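Local coordinates for protein trehalose-6-phosphate phosphatase (Candida albicans, PDB 5DXF) that belongs to glycosyltransferase family 20 and has a GT-B architecture, with two Rossmann-like domains facing each other across a cleft, at residues A[299-304]-A[440-445]; A[305-310]-A[502-507]; A[356-361]-A[396-401]. All coordinates share one frame; numbering follows the deposited sequence.

Contact 1 of 3, residues A[299-304]-A[440-445]; sequences IGIDTE and TSLEFV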
ATOM      1  N   ILE A 299       5.904  -4.673   5.528  1.00 56.54           N
ATOM      2  CA  ILE A 299       5.261  -5.749   4.788  1.00 57.51           C
ATOM      3  C   ILE A 299       6.008  -6.131   3.523  1.00 57.45           C
ATOM      4  O   ILE A 299       6.642  -5.300   2.889  1.00 53.06           O
ATOM      5  CB  ILE A 299       3.810  -5.414   4.428  1.00 56.68           C
ATOM      6  CG1 ILE A 299       3.069  -6.682   4.020  1.00 53.62           C
ATOM      7  CG2 ILE A 299       3.758  -4.385   3.318  1.00 45.14           C
ATOM      8  CD1 ILE A 299       1.576  -6.585   4.198  1.00 54.18           C
ATOM      9  N   GLY A 300       5.930  -7.408   3.174  1.00 70.75           N
ATOM     10  CA  GLY A 300       6.569  -7.909   1.972  1.00 62.86           C
ATOM     11  C   GLY A 300       5.535  -8.418   0.986  1.00 53.31           C
ATOM     12  O   GLY A 300       4.355  -8.526   1.321  1.00 46.16           O
ATOM     13  N   ILE A 301       5.992  -8.692  -0.227  1.00 61.21           N
ATOM     14  CA  ILE A 301       5.182  -9.287  -1.280  1.00 63.03           C
ATOM     15  C   ILE A 301       5.200 -10.810  -1.271  1.00 58.31           C
ATOM     16  O   ILE A 301       6.022 -11.424  -0.618  1.00 58.37           O
ATOM     17  CB  ILE A 301       5.583  -8.763  -2.667  1.00 56.53           C
ATOM     18  CG1 ILE A 301       7.079  -8.862  -2.878  1.00 52.06           C
ATOM     19  CG2 ILE A 301       5.174  -7.316  -2.820  1.00 62.44           C
ATOM     20  CD1 ILE A 301       7.537  -8.201  -4.154  1.00 58.46           C
ATOM     21  N   ASP A 302       4.282 -11.414  -2.009  1.00 66.85           N
ATOM     22  CA  ASP A 302       4.297 -12.848  -2.201  1.00 60.57           C
ATOM     23  C   ASP A 302       5.228 -13.107  -3.344  1.00 62.18           C
ATOM     24  O   ASP A 302       4.832 -13.122  -4.491  1.00 62.35           O
ATOM     25  CB  ASP A 302       2.920 -13.340  -2.580  1.00 63.70           C
ATOM     26  CG  ASP A 302       2.854 -14.823  -2.688  1.00 64.60           C
ATOM     27  OD1 ASP A 302       3.897 -15.439  -2.959  1.00 65.14           O
ATOM     28  OD2 ASP A 302       1.763 -15.374  -2.486  1.00 67.02           O
ATOM     29  N   THR A 303       6.491 -13.292  -3.008  1.00 67.11           N
ATOM     30  CA  THR A 303       7.549 -13.372  -3.990  1.00 66.79           C
ATOM     31  C   THR A 303       7.439 -14.553  -4.930  1.00 72.31           C
ATOM     32  O   THR A 303       7.710 -14.434  -6.110  1.00 69.99           O
ATOM     33  CB  THR A 303       8.906 -13.421  -3.296  1.00 63.64           C
ATOM     34  OG1 THR A 303       8.948 -12.401  -2.304  1.00 75.33           O
ATOM     35  CG2 THR A 303       9.993 -13.164  -4.276  1.00 73.79           C
ATOM     36  N   GLU A 304       7.067 -15.702  -4.400  1.00 72.32           N
ATOM     37  CA  GLU A 304       7.013 -16.915  -5.220  1.00 79.91           C
ATOM     38  C   GLU A 304       5.955 -16.807  -6.317  1.00 70.63           C
ATOM     39  O   GLU A 304       6.210 -17.195  -7.459  1.00 76.84           O
ATOM     40  CB  GLU A 304       6.769 -18.174  -4.357  1.00 83.24           C
ATOM     41  CG  GLU A 304       5.322 -18.464  -3.908  1.00 84.18           C
ATOM     42  CD  GLU A 304       5.126 -19.907  -3.453  1.00 92.34           C
ATOM     43  OE1 GLU A 304       5.699 -20.816  -4.094  1.00 81.50           O
ATOM     44  OE2 GLU A 304       4.402 -20.137  -2.458  1.00 89.74           O
ATOM     45  N   THR A 440       5.174  -1.789  -5.837  1.00 55.19           N
ATOM     46  CA  THR A 440       5.608  -1.777  -7.229  1.00 54.02           C
ATOM     47  C   THR A 440       7.124  -1.907  -7.375  1.00 49.70           C
ATOM     48  O   THR A 440       7.605  -2.573  -8.290  1.00 54.41           O
ATOM     49  CB  THR A 440       5.136  -0.488  -7.936  1.00 51.29           C
ATOM     50  OG1 THR A 440       3.709  -0.395  -7.853  1.00 67.74           O
ATOM     51  CG2 THR A 440       5.555  -0.481  -9.400  1.00 49.17           C
ATOM     52  N   SER A 441       7.872  -1.279  -6.472  1.00 46.23           N
ATOM     53  CA  SER A 441       9.330  -1.352  -6.510  1.00 48.29           C
ATOM     54  C   SER A 441       9.822  -2.777  -6.276  1.00 51.22           C
ATOM     55  O   SER A 441      10.676  -3.278  -7.010  1.00 47.03           O
ATOM     56  CB  SER A 441       9.942  -0.406  -5.475  1.00 51.79           C
ATOM     57  OG  SER A 441       9.418  -0.655  -4.182  1.00 45.42           O
ATOM     58  N   LEU A 442       9.276  -3.421  -5.249  1.00 52.03           N
ATOM     59  CA  LEU A 442       9.617  -4.800  -4.921  1.00 53.42           C
ATOM     60  C   LEU A 442       9.283  -5.743  -6.078  1.00 60.84           C
ATOM     61  O   LEU A 442      10.128  -6.540  -6.516  1.00 50.99           O
ATOM     62  CB  LEU A 442       8.882  -5.234  -3.652  1.00 54.80           C
ATOM     63  CG  LEU A 442       8.988  -4.311  -2.435  1.00 60.15           C
ATOM     64  CD1 LEU A 442       8.062  -4.779  -1.320  1.00 48.46           C
ATOM     65  CD2 LEU A 442      10.424  -4.232  -1.943  1.00 53.24           C
ATOM     66  N   GLU A 443       8.050  -5.640  -6.572  1.00 50.32           N
ATOM     67  CA  GLU A 443       7.618  -6.428  -7.727  1.00 52.20           C
ATOM     68  C   GLU A 443       8.540  -6.227  -8.930  1.00 48.10           C
ATOM     69  O   GLU A 443       8.888  -7.184  -9.625  1.00 39.45           O
ATOM     70  CB  GLU A 443       6.178  -6.076  -8.104  1.00 51.35           C
ATOM     71  CG  GLU A 443       5.135  -6.880  -7.345  1.00 59.81           C
ATOM     72  CD  GLU A 443       3.774  -6.213  -7.326  1.00 61.44           C
ATOM     73  OE1 GLU A 443       2.808  -6.848  -6.852  1.00 56.06           O
ATOM     74  OE2 GLU A 443       3.671  -5.053  -7.776  1.00 58.01           O
ATOM     75  N   PHE A 444       8.934  -4.978  -9.162  1.00 44.05           N
ATOM     76  CA  PHE A 444       9.863  -4.641 -10.236  1.00 47.57           C
ATOM     77  C   PHE A 444      11.203  -5.342 -10.048  1.00 53.37           C
ATOM     78  O   PHE A 444      11.761  -5.904 -11.000  1.00 41.53           O
ATOM     79  CB  PHE A 444      10.067  -3.126 -10.306  1.00 38.30           C
ATOM     80  CG  PHE A 444      11.221  -2.703 -11.175  1.00 38.07           C
ATOM     81  CD1 PHE A 444      11.069  -2.599 -12.549  1.00 26.34           C
ATOM     82  CD2 PHE A 444      12.454  -2.397 -10.615  1.00 36.53           C
ATOM     83  CE1 PHE A 444      12.127  -2.205 -13.352  1.00 34.89           C
ATOM     84  CE2 PHE A 444      13.517  -2.005 -11.410  1.00 34.62           C
ATOM     85  CZ  PHE A 444      13.353  -1.906 -12.781  1.00 41.59           C
ATOM     86  N   VAL A 445      11.721  -5.299  -8.823  1.00 51.24           N
ATOM     87  CA  VAL A 445      12.997  -5.938  -8.520  1.00 49.53           C
ATOM     88  C   VAL A 445      12.915  -7.436  -8.803  1.00 62.03           C
ATOM     89  O   VAL A 445      13.847  -8.013  -9.370  1.00 51.34           O
ATOM     90  CB  VAL A 445      13.430  -5.700  -7.055  1.00 50.65           C
ATOM     91  CG1 VAL A 445      14.637  -6.550  -6.709  1.00 55.02           C
ATOM     92  CG2 VAL A 445      13.746  -4.231  -6.825  1.00 51.45           C
TER
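This contact belongs to the connection that, as in GT-B proteins, probably leads from the first domain into the second; here Ile-301 lies against Leu-442 and Glu-443 on helix 439-447. Segment 299-304 follows strand 290-296 of the nine-stranded mixed sheet and runs into helix 303-311. Segment 440-445 lies within helix 439-447 of the second domain. The closest CA atoms are those of Ile-301 and Leu-442, 7.3 Å apart.

Ile-301 carries the contact almost alone. Its CD1 is 3.3 Å from Leu-442 CB and 3.6 Å from the backbone N of Glu-443. The methyl thus sits on the helix surface, where Leu-442 passes into Glu-443. CD1 also lies 4.2 Å from CG of Glu-443, beside the aliphatic part of that side chain. Ile-301 CG1 stands between the backbone N and the carbonyl carbon (chi1 50°), and chi2 is extended, which carries CD1 forward to the helix. The two side chains lie at a slant to each other; the second branch of Ile-301, CG2, faces Leu-442 CD1 at 4.1 Å.

Several polar groups nearby have partners outside the two segments. Glu-443 OE2 bonds Tyr-418 OH. Asp-302, the centre of an inverse gamma turn, N-caps helix 303-311 through OD1 to Lys-305 N, and the same oxygen receives Gln-513 NE2. The Ile-301 backbone is hydrogen-bonded to Val-512, so the C-terminal region of the chain runs beside the link.

The contact is essentially apolar, a methyl packed on a helix surface. Ile-301, Leu-442 and Glu-443 are all buried, and the carboxylate of Glu-443 is turned to Tyr-418 while its CG takes the methyl. Packing and the exclusion of water probably account for the hold between Ile-301 and the helix.

Contact 2 of 3, residues A[305-310]-A[502-507]; sequences KIEHDA and KLYEKV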
ATOM      1  N   LYS A 305       4.788 -16.261  -5.986  1.00 63.24           N
ATOM      2  CA  LYS A 305       3.707 -16.164  -6.956  1.00 64.67           C
ATOM      3  C   LYS A 305       3.995 -15.108  -8.013  1.00 62.58           C
ATOM      4  O   LYS A 305       3.730 -15.321  -9.190  1.00 67.55           O
ATOM      5  CB  LYS A 305       2.371 -15.861  -6.268  1.00 59.34           C
ATOM      6  CG  LYS A 305       1.207 -15.797  -7.246  1.00 61.20           C
ATOM      7  CD  LYS A 305      -0.114 -16.158  -6.589  1.00 70.59           C
ATOM      8  CE  LYS A 305      -1.156 -16.470  -7.645  1.00 66.05           C
ATOM      9  NZ  LYS A 305      -0.625 -17.488  -8.589  1.00 59.97           N
ATOM     10  N   ILE A 306       4.537 -13.971  -7.590  1.00 63.46           N
ATOM     11  CA  ILE A 306       4.887 -12.904  -8.521  1.00 61.89           C
ATOM     12  C   ILE A 306       5.991 -13.347  -9.474  1.00 60.25           C
ATOM     13  O   ILE A 306       5.919 -13.094 -10.674  1.00 57.54           O
ATOM     14  CB  ILE A 306       5.328 -11.629  -7.771  1.00 56.56           C
ATOM     15  CG1 ILE A 306       4.115 -10.971  -7.115  1.00 55.85           C
ATOM     16  CG2 ILE A 306       6.016 -10.649  -8.712  1.00 55.42           C
ATOM     17  CD1 ILE A 306       4.462 -10.092  -5.946  1.00 60.79           C
ATOM     18  N   GLU A 307       7.006 -14.023  -8.944  1.00 63.86           N
ATOM     19  CA  GLU A 307       8.070 -14.554  -9.789  1.00 69.22           C
ATOM     20  C   GLU A 307       7.511 -15.587 -10.769  1.00 66.98           C
ATOM     21  O   GLU A 307       7.788 -15.532 -11.976  1.00 63.03           O
ATOM     22  CB  GLU A 307       9.180 -15.162  -8.935  1.00 64.33           C
ATOM     23  CG  GLU A 307      10.414 -15.553  -9.716  1.00 65.92           C
ATOM     24  CD  GLU A 307      11.629 -15.715  -8.830  1.00 66.91           C
ATOM     25  OE1 GLU A 307      12.644 -16.268  -9.301  1.00 61.55           O
ATOM     26  OE2 GLU A 307      11.572 -15.280  -7.659  1.00 75.61           O
ATOM     27  N   HIS A 308       6.647 -16.465 -10.281  1.00 58.98           N
ATOM     28  CA  HIS A 308       6.084 -17.479 -11.139  1.00 64.59           C
ATOM     29  C   HIS A 308       5.268 -16.910 -12.295  1.00 70.51           C
ATOM     30  O   HIS A 308       5.458 -17.294 -13.447  1.00 66.94           O
ATOM     31  CB  HIS A 308       5.182 -18.373 -10.292  1.00 66.40           C
ATOM     32  CG  HIS A 308       4.357 -19.329 -11.090  1.00 77.87           C
ATOM     33  ND1 HIS A 308       2.989 -19.223 -11.188  1.00 78.44           N
ATOM     34  CD2 HIS A 308       4.706 -20.402 -11.833  1.00 71.98           C
ATOM     35  CE1 HIS A 308       2.531 -20.193 -11.956  1.00 80.51           C
ATOM     36  NE2 HIS A 308       3.553 -20.920 -12.360  1.00 81.77           N
ATOM     37  N   ASP A 309       4.390 -15.964 -11.985  1.00 70.11           N
ATOM     38  CA  ASP A 309       3.557 -15.311 -12.978  1.00 60.61           C
ATOM     39  C   ASP A 309       4.390 -14.504 -13.939  1.00 56.01           C
ATOM     40  O   ASP A 309       4.129 -14.465 -15.117  1.00 62.74           O
ATOM     41  CB  ASP A 309       2.504 -14.447 -12.306  1.00 60.77           C
ATOM     42  CG  ASP A 309       1.571 -15.244 -11.444  1.00 63.99           C
ATOM     43  OD1 ASP A 309       1.826 -16.432 -11.232  1.00 72.02           O
ATOM     44  OD2 ASP A 309       0.573 -14.689 -10.968  1.00 71.18           O
ATOM     45  N   ALA A 310       5.408 -13.856 -13.420  1.00 52.94           N
ATOM     46  CA  ALA A 310       6.271 -13.059 -14.252  1.00 58.96           C
ATOM     47  C   ALA A 310       6.957 -13.922 -15.284  1.00 59.74           C
ATOM     48  O   ALA A 310       7.139 -13.522 -16.418  1.00 56.84           O
ATOM     49  CB  ALA A 310       7.306 -12.357 -13.398  1.00 57.36           C
ATOM     50  N   LYS A 502      21.859  -7.673  -5.065  1.00 57.44           N
ATOM     51  CA  LYS A 502      21.659  -7.132  -3.721  1.00 64.97           C
ATOM     52  C   LYS A 502      20.188  -6.881  -3.404  1.00 62.09           C
ATOM     53  O   LYS A 502      19.656  -7.389  -2.406  1.00 56.26           O
ATOM     54  CB  LYS A 502      22.454  -5.830  -3.555  1.00 64.56           C
ATOM     55  CG  LYS A 502      23.950  -5.976  -3.796  1.00 68.57           C
ATOM     56  CD  LYS A 502      24.671  -4.639  -3.728  1.00 69.88           C
ATOM     57  CE  LYS A 502      26.168  -4.824  -3.931  1.00 71.26           C
ATOM     58  NZ  LYS A 502      26.972  -4.400  -2.750  1.00 74.21           N
ATOM     59  N   LEU A 503      19.532  -6.111  -4.269  1.00 57.04           N
ATOM     60  CA  LEU A 503      18.125  -5.772  -4.080  1.00 57.39           C
ATOM     61  C   LEU A 503      17.218  -6.996  -4.145  1.00 51.26           C
ATOM     62  O   LEU A 503      16.228  -7.075  -3.423  1.00 51.23           O
ATOM     63  CB  LEU A 503      17.670  -4.758  -5.128  1.00 58.90           C
ATOM     64  CG  LEU A 503      18.392  -3.414  -5.140  1.00 61.40           C
ATOM     65  CD1 LEU A 503      17.854  -2.544  -6.264  1.00 50.52           C
ATOM     66  CD2 LEU A 503      18.239  -2.723  -3.799  1.00 57.57           C
ATOM     67  N   TYR A 504      17.556  -7.947  -5.008  1.00 62.13           N
ATOM     68  CA  TYR A 504      16.722  -9.128  -5.197  1.00 57.27           C
ATOM     69  C   TYR A 504      16.723  -9.992  -3.947  1.00 62.46           C
ATOM     70  O   TYR A 504      15.659 -10.314  -3.421  1.00 61.37           O
ATOM     71  CB  TYR A 504      17.185  -9.936  -6.407  1.00 56.18           C
ATOM     72  CG  TYR A 504      16.315 -11.122  -6.740  1.00 62.09           C
ATOM     73  CD1 TYR A 504      15.080 -10.957  -7.355  1.00 56.58           C
ATOM     74  CD2 TYR A 504      16.735 -12.409  -6.451  1.00 67.08           C
ATOM     75  CE1 TYR A 504      14.284 -12.051  -7.665  1.00 61.99           C
ATOM     76  CE2 TYR A 504      15.952 -13.504  -6.755  1.00 73.31           C
ATOM     77  CZ  TYR A 504      14.730 -13.322  -7.361  1.00 71.56           C
ATOM     78  OH  TYR A 504      13.962 -14.424  -7.656  1.00 63.56           O
ATOM     79  N   GLU A 505      17.904 -10.358  -3.454  1.00 67.52           N
ATOM     80  CA  GLU A 505      17.941 -11.142  -2.220  1.00 66.30           C
ATOM     81  C   GLU A 505      17.430 -10.324  -1.028  1.00 58.70           C
ATOM     82  O   GLU A 505      16.898 -10.892  -0.073  1.00 56.82           O
ATOM     83  CB  GLU A 505      19.351 -11.683  -1.941  1.00 63.71           C
ATOM     84  CG  GLU A 505      20.494 -10.789  -2.361  1.00 68.97           C
ATOM     85  CD  GLU A 505      21.809 -11.252  -1.783  1.00 85.97           C
ATOM     86  OE1 GLU A 505      22.312 -12.316  -2.206  1.00 98.85           O
ATOM     87  OE2 GLU A 505      22.335 -10.552  -0.891  1.00 86.24           O
ATOM     88  N   LYS A 506      17.560  -8.998  -1.088  1.00 55.24           N
ATOM     89  CA  LYS A 506      17.023  -8.168  -0.011  1.00 58.95           C
ATOM     90  C   LYS A 506      15.494  -8.227   0.026  1.00 60.35           C
ATOM     91  O   LYS A 506      14.891  -8.231   1.100  1.00 58.47           O
ATOM     92  CB  LYS A 506      17.481  -6.715  -0.138  1.00 62.74           C
ATOM     93  CG  LYS A 506      17.218  -5.897   1.122  1.00 71.13           C
ATOM     94  CD  LYS A 506      17.881  -6.541   2.339  1.00 76.13           C
ATOM     95  CE  LYS A 506      17.528  -5.819   3.632  1.00 71.44           C
ATOM     96  NZ  LYS A 506      16.063  -5.833   3.900  1.00 71.81           N
ATOM     97  N   VAL A 507      14.878  -8.268  -1.152  1.00 52.60           N
ATOM     98  CA  VAL A 507      13.432  -8.413  -1.280  1.00 55.03           C
ATOM     99  C   VAL A 507      12.998  -9.819  -0.875  1.00 61.54           C
ATOM    100  O   VAL A 507      11.997  -9.994  -0.177  1.00 58.74           O
ATOM    101  CB  VAL A 507      12.959  -8.123  -2.724  1.00 62.76           C
ATOM    102  CG1 VAL A 507      11.509  -8.540  -2.914  1.00 46.71           C
ATOM    103  CG2 VAL A 507      13.127  -6.649  -3.047  1.00 52.81           C
TER
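Glu-307 and Tyr-504 reach toward each other from helices 303-311 and 493-509 and meet at about a right angle. The helices themselves stand well apart here: the nearest CA atoms, those of Glu-307 and Tyr-504, are 11.2 Å from each other. Long side chains bridge the difference.

Glu-307 leaves its helix with CG opposite the backbone N (chi1 -171°) and stays extended to the carboxylate. This gives it the length to span the gap. Tyr-504 comes from the other side with its hydroxyl leading. Tyr-504 OH donates to Glu-307 OE2, with 2.5 Å between the two oxygens. The hydroxyl lies close to both carboxylate oxygens, above their plane, and the short spacing and exact angle are doubtful at this resolution. From the tyrosine side, OE2 is at the ring edge, near the ring plane. Carboxylate and ring are turned 68° against each other, so they do not stack.

Lys-449 completes the group. Its NZ forms a salt bridge with Glu-307 OE1 and a hydrogen bond with Tyr-504 OH. The glutamate is thus held at both oxygens, and the nearby ammonium would probably favour its charged form.

This is a polar bridge between helices at the surface. It joins helix 303-311, which probably opens the second domain of the GT-B fold after the interdomain connection, to helix 493-509, one of the last helices of the chain.

Contact 3 of 3, residues A[356-361]-A[396-401]; sequences FLDMYP and SKYGNL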
ATOM      1  N   PHE A 356      15.054  16.103 -17.328  1.00 57.41           N
ATOM      2  CA  PHE A 356      15.946  15.108 -17.919  1.00 58.44           C
ATOM      3  C   PHE A 356      16.004  15.219 -19.433  1.00 60.53           C
ATOM      4  O   PHE A 356      17.079  15.130 -20.026  1.00 60.74           O
ATOM      5  CB  PHE A 356      15.511  13.698 -17.516  1.00 55.89           C
ATOM      6  CG  PHE A 356      16.127  12.605 -18.349  1.00 59.97           C
ATOM      7  CD1 PHE A 356      17.445  12.223 -18.156  1.00 63.47           C
ATOM      8  CD2 PHE A 356      15.378  11.946 -19.312  1.00 58.98           C
ATOM      9  CE1 PHE A 356      18.009  11.212 -18.919  1.00 60.97           C
ATOM     10  CE2 PHE A 356      15.937  10.936 -20.076  1.00 61.12           C
ATOM     11  CZ  PHE A 356      17.252  10.568 -19.878  1.00 59.16           C
ATOM     12  N   LEU A 357      14.845  15.409 -20.055  1.00 55.61           N
ATOM     13  CA  LEU A 357      14.787  15.587 -21.500  1.00 57.56           C
ATOM     14  C   LEU A 357      15.428  16.907 -21.919  1.00 68.03           C
ATOM     15  O   LEU A 357      16.024  17.005 -22.992  1.00 59.40           O
ATOM     16  CB  LEU A 357      13.341  15.518 -21.989  1.00 57.03           C
ATOM     17  CG  LEU A 357      12.691  14.136 -21.893  1.00 53.18           C
ATOM     18  CD1 LEU A 357      11.279  14.163 -22.452  1.00 53.90           C
ATOM     19  CD2 LEU A 357      13.535  13.099 -22.618  1.00 54.40           C
ATOM     20  N   ASP A 358      15.293  17.894 -21.044  1.00 64.49           N
ATOM     21  CA  ASP A 358      15.872  19.208 -21.233  1.00 63.76           C
ATOM     22  C   ASP A 358      17.381  19.209 -21.255  1.00 65.70           C
ATOM     23  O   ASP A 358      17.995  19.866 -22.077  1.00 71.80           O
ATOM     24  CB  ASP A 358      15.411  20.111 -20.102  1.00 20.00           C
ATOM     25  CG  ASP A 358      14.312  21.035 -20.517  1.00 20.00           C
ATOM     26  OD1 ASP A 358      14.612  22.053 -21.154  1.00 20.00           O
ATOM     27  OD2 ASP A 358      13.147  20.756 -20.202  1.00 20.00           O
ATOM     28  N   MET A 359      17.970  18.463 -20.336  1.00 62.58           N
ATOM     29  CA  MET A 359      19.411  18.447 -20.111  1.00 62.73           C
ATOM     30  C   MET A 359      20.177  17.566 -21.093  1.00 70.66           C
ATOM     31  O   MET A 359      21.311  17.877 -21.455  1.00 72.27           O
ATOM     32  CB  MET A 359      19.711  17.987 -18.683  1.00 71.82           C
ATOM     33  CG  MET A 359      19.268  18.964 -17.608  1.00 67.62           C
ATOM     34  SD  MET A 359      19.510  18.308 -15.947  1.00 69.37           S
ATOM     35  CE  MET A 359      21.253  17.897 -15.988  1.00 63.03           C
ATOM     36  N   TYR A 360      19.563  16.466 -21.517  1.00 67.70           N
ATOM     37  CA  TYR A 360      20.262  15.490 -22.346  1.00 70.35           C
ATOM     38  C   TYR A 360      19.604  15.297 -23.709  1.00 71.38           C
ATOM     39  O   TYR A 360      18.628  14.556 -23.834  1.00 70.83           O
ATOM     40  CB  TYR A 360      20.350  14.149 -21.613  1.00 65.17           C
ATOM     41  CG  TYR A 360      20.944  14.263 -20.228  1.00 70.74           C
ATOM     42  CD1 TYR A 360      22.320  14.286 -20.043  1.00 66.24           C
ATOM     43  CD2 TYR A 360      20.129  14.355 -19.107  1.00 69.85           C
ATOM     44  CE1 TYR A 360      22.868  14.395 -18.779  1.00 70.89           C
ATOM     45  CE2 TYR A 360      20.667  14.464 -17.840  1.00 69.02           C
ATOM     46  CZ  TYR A 360      22.036  14.483 -17.681  1.00 71.76           C
ATOM     47  OH  TYR A 360      22.576  14.589 -16.421  1.00 68.09           O
ATOM     48  N   PRO A 361      20.148  15.964 -24.738  1.00 70.11           N
ATOM     49  CA  PRO A 361      19.702  15.816 -26.128  1.00 68.75           C
ATOM     50  C   PRO A 361      19.939  14.404 -26.652  1.00 69.18           C
ATOM     51  O   PRO A 361      19.283  13.973 -27.600  1.00 69.27           O
ATOM     52  CB  PRO A 361      20.567  16.827 -26.891  1.00 69.68           C
ATOM     53  CG  PRO A 361      21.053  17.782 -25.856  1.00 69.91           C
ATOM     54  CD  PRO A 361      21.211  16.975 -24.609  1.00 69.98           C
ATOM     55  N   SER A 396       4.236  17.670 -26.183  1.00 44.60           N
ATOM     56  CA  SER A 396       4.236  18.759 -27.151  1.00 46.62           C
ATOM     57  C   SER A 396       5.657  19.186 -27.494  1.00 51.30           C
ATOM     58  O   SER A 396       5.965  19.485 -28.649  1.00 45.90           O
ATOM     59  CB  SER A 396       3.448  19.958 -26.622  1.00 41.51           C
ATOM     60  OG  SER A 396       3.674  21.104 -27.423  1.00 55.37           O
ATOM     61  N   LYS A 397       6.523  19.208 -26.487  1.00 52.49           N
ATOM     62  CA  LYS A 397       7.877  19.713 -26.678  1.00 58.77           C
ATOM     63  C   LYS A 397       8.808  18.701 -27.345  1.00 53.26           C
ATOM     64  O   LYS A 397       9.566  19.056 -28.248  1.00 44.65           O
ATOM     65  CB  LYS A 397       8.476  20.158 -25.341  1.00 61.51           C
ATOM     66  CG  LYS A 397       9.883  20.717 -25.469  1.00 64.71           C
ATOM     67  CD  LYS A 397      10.248  21.620 -24.306  1.00 64.30           C
ATOM     68  CE  LYS A 397      11.596  22.280 -24.539  1.00 68.14           C
ATOM     69  NZ  LYS A 397      11.897  23.299 -23.500  1.00 82.05           N
ATOM     70  N   TYR A 398       8.749  17.445 -26.910  1.00 51.92           N
ATOM     71  CA  TYR A 398       9.712  16.449 -27.373  1.00 53.79           C
ATOM     72  C   TYR A 398       9.102  15.321 -28.195  1.00 54.90           C
ATOM     73  O   TYR A 398       9.819  14.456 -28.696  1.00 52.17           O
ATOM     74  CB  TYR A 398      10.457  15.851 -26.179  1.00 56.40           C
ATOM     75  CG  TYR A 398      11.282  16.867 -25.435  1.00 57.65           C
ATOM     76  CD1 TYR A 398      12.459  17.362 -25.979  1.00 57.62           C
ATOM     77  CD2 TYR A 398      10.883  17.340 -24.192  1.00 52.11           C
ATOM     78  CE1 TYR A 398      13.217  18.295 -25.309  1.00 65.04           C
ATOM     79  CE2 TYR A 398      11.635  18.273 -23.512  1.00 63.74           C
ATOM     80  CZ  TYR A 398      12.801  18.747 -24.076  1.00 70.53           C
ATOM     81  OH  TYR A 398      13.554  19.679 -23.406  1.00 68.66           O
ATOM     82  N   GLY A 399       7.784  15.327 -28.338  1.00 51.38           N
ATOM     83  CA  GLY A 399       7.123  14.278 -29.086  1.00 47.29           C
ATOM     84  C   GLY A 399       7.020  14.563 -30.569  1.00 47.56           C
ATOM     85  O   GLY A 399       7.134  15.709 -31.009  1.00 52.73           O
ATOM     86  N   ASN A 400       6.815  13.503 -31.343  1.00 38.71           N
ATOM     87  CA  ASN A 400       6.439  13.633 -32.742  1.00 40.90           C
ATOM     88  C   ASN A 400       5.434  12.550 -33.108  1.00 40.11           C
ATOM     89  O   ASN A 400       4.885  11.882 -32.230  1.00 45.40           O
ATOM     90  CB  ASN A 400       7.661  13.569 -33.661  1.00 44.80           C
ATOM     91  CG  ASN A 400       8.473  12.303 -33.472  1.00 42.50           C
ATOM     92  OD1 ASN A 400       8.004  11.199 -33.754  1.00 41.85           O
ATOM     93  ND2 ASN A 400       9.706  12.458 -33.005  1.00 48.14           N
ATOM     94  N   LEU A 401       5.205  12.374 -34.402  1.00 47.38           N
ATOM     95  CA  LEU A 401       4.177  11.458 -34.879  1.00 50.98           C
ATOM     96  C   LEU A 401       4.525  10.004 -34.578  1.00 48.74           C
ATOM     97  O   LEU A 401       3.640   9.185 -34.325  1.00 52.99           O
ATOM     98  CB  LEU A 401       3.951  11.651 -36.382  1.00 47.66           C
ATOM     99  CG  LEU A 401       3.406  13.026 -36.798  1.00 68.38           C
ATOM    100  CD1 LEU A 401       4.520  14.057 -36.987  1.00 60.77           C
ATOM    101  CD2 LEU A 401       2.537  12.920 -38.044  1.00 50.40           C
TER
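The C-terminal ends of helices 346-359 and 381-398 come together here, with the CA atoms of Leu-357 and Tyr-398 7.8 Å apart. Both helices stop within the contact: Tyr-360 and Gly-399 are the first residues to leave helical geometry.

Leu-357 packs on one face of the Tyr-398 ring. Its CB lies 3.8 Å from the ring centroid and 21° off the ring normal, a CH-pi contact. The same CB is 3.6 Å from Tyr-398 CE2, so it sits toward the rim on that side. Leu-357 CD1 adds a second touch at 3.6 Å from Tyr-398 CD2. The leucine and tyrosine side chains point opposite ways and lie alongside each other. Tyr-398 CG is anti to the carbonyl carbon (chi1 -63°), which lays the ring against Leu-357. Lys-397 CG lies over the other face, also toward the rim, and the ring is held between the two residues.

Past the ring, Tyr-398 OH ends beside Asp-358, 3.2 Å from its CA and 3.3 Å from its CG. The carboxylate and ring planes are nearly perpendicular. The angles are too poor for a hydrogen bond between the hydroxyl and this aspartate. Lys-397 runs extended toward Asp-358 and crosses it at about a right angle. NZ of Lys-397 forms a long salt bridge with Asp-358 OD1, at 3.8 Å.

Arg-364 touches Tyr-398 and bonds the carbonyl oxygens of Leu-357 and Asp-358, while Phe-356 turns to helix 478-489. The two helices link consecutive strands of the parallel sheet 332-339, 367-374 and 406-409, so the contact joins neighbouring beta-alpha-beta crossovers of a Rossmann-like domain.

Contacts 1 and 2 form one neighbourhood, with centres 6 Å apart. They touch: Ile-306 CD1 packs on Glu-443 CG at 3.6 Å. Contact 1 is buried and apolar. Contact 2 lies at the surface and relies on a hydrogen bond and a shared lysine. Both join helix 303-311, or the chain leading into it, to other helices: 439-447 in contact 1, 493-509 in contact 2. Contact 3 stands apart, about 32 Å from contact 1 between centres, and touches neither of the others. It is partly buried and mixes an aromatic face with a long salt bridge. Along the chain it is nested inside the loops that contacts 1 and 2 close.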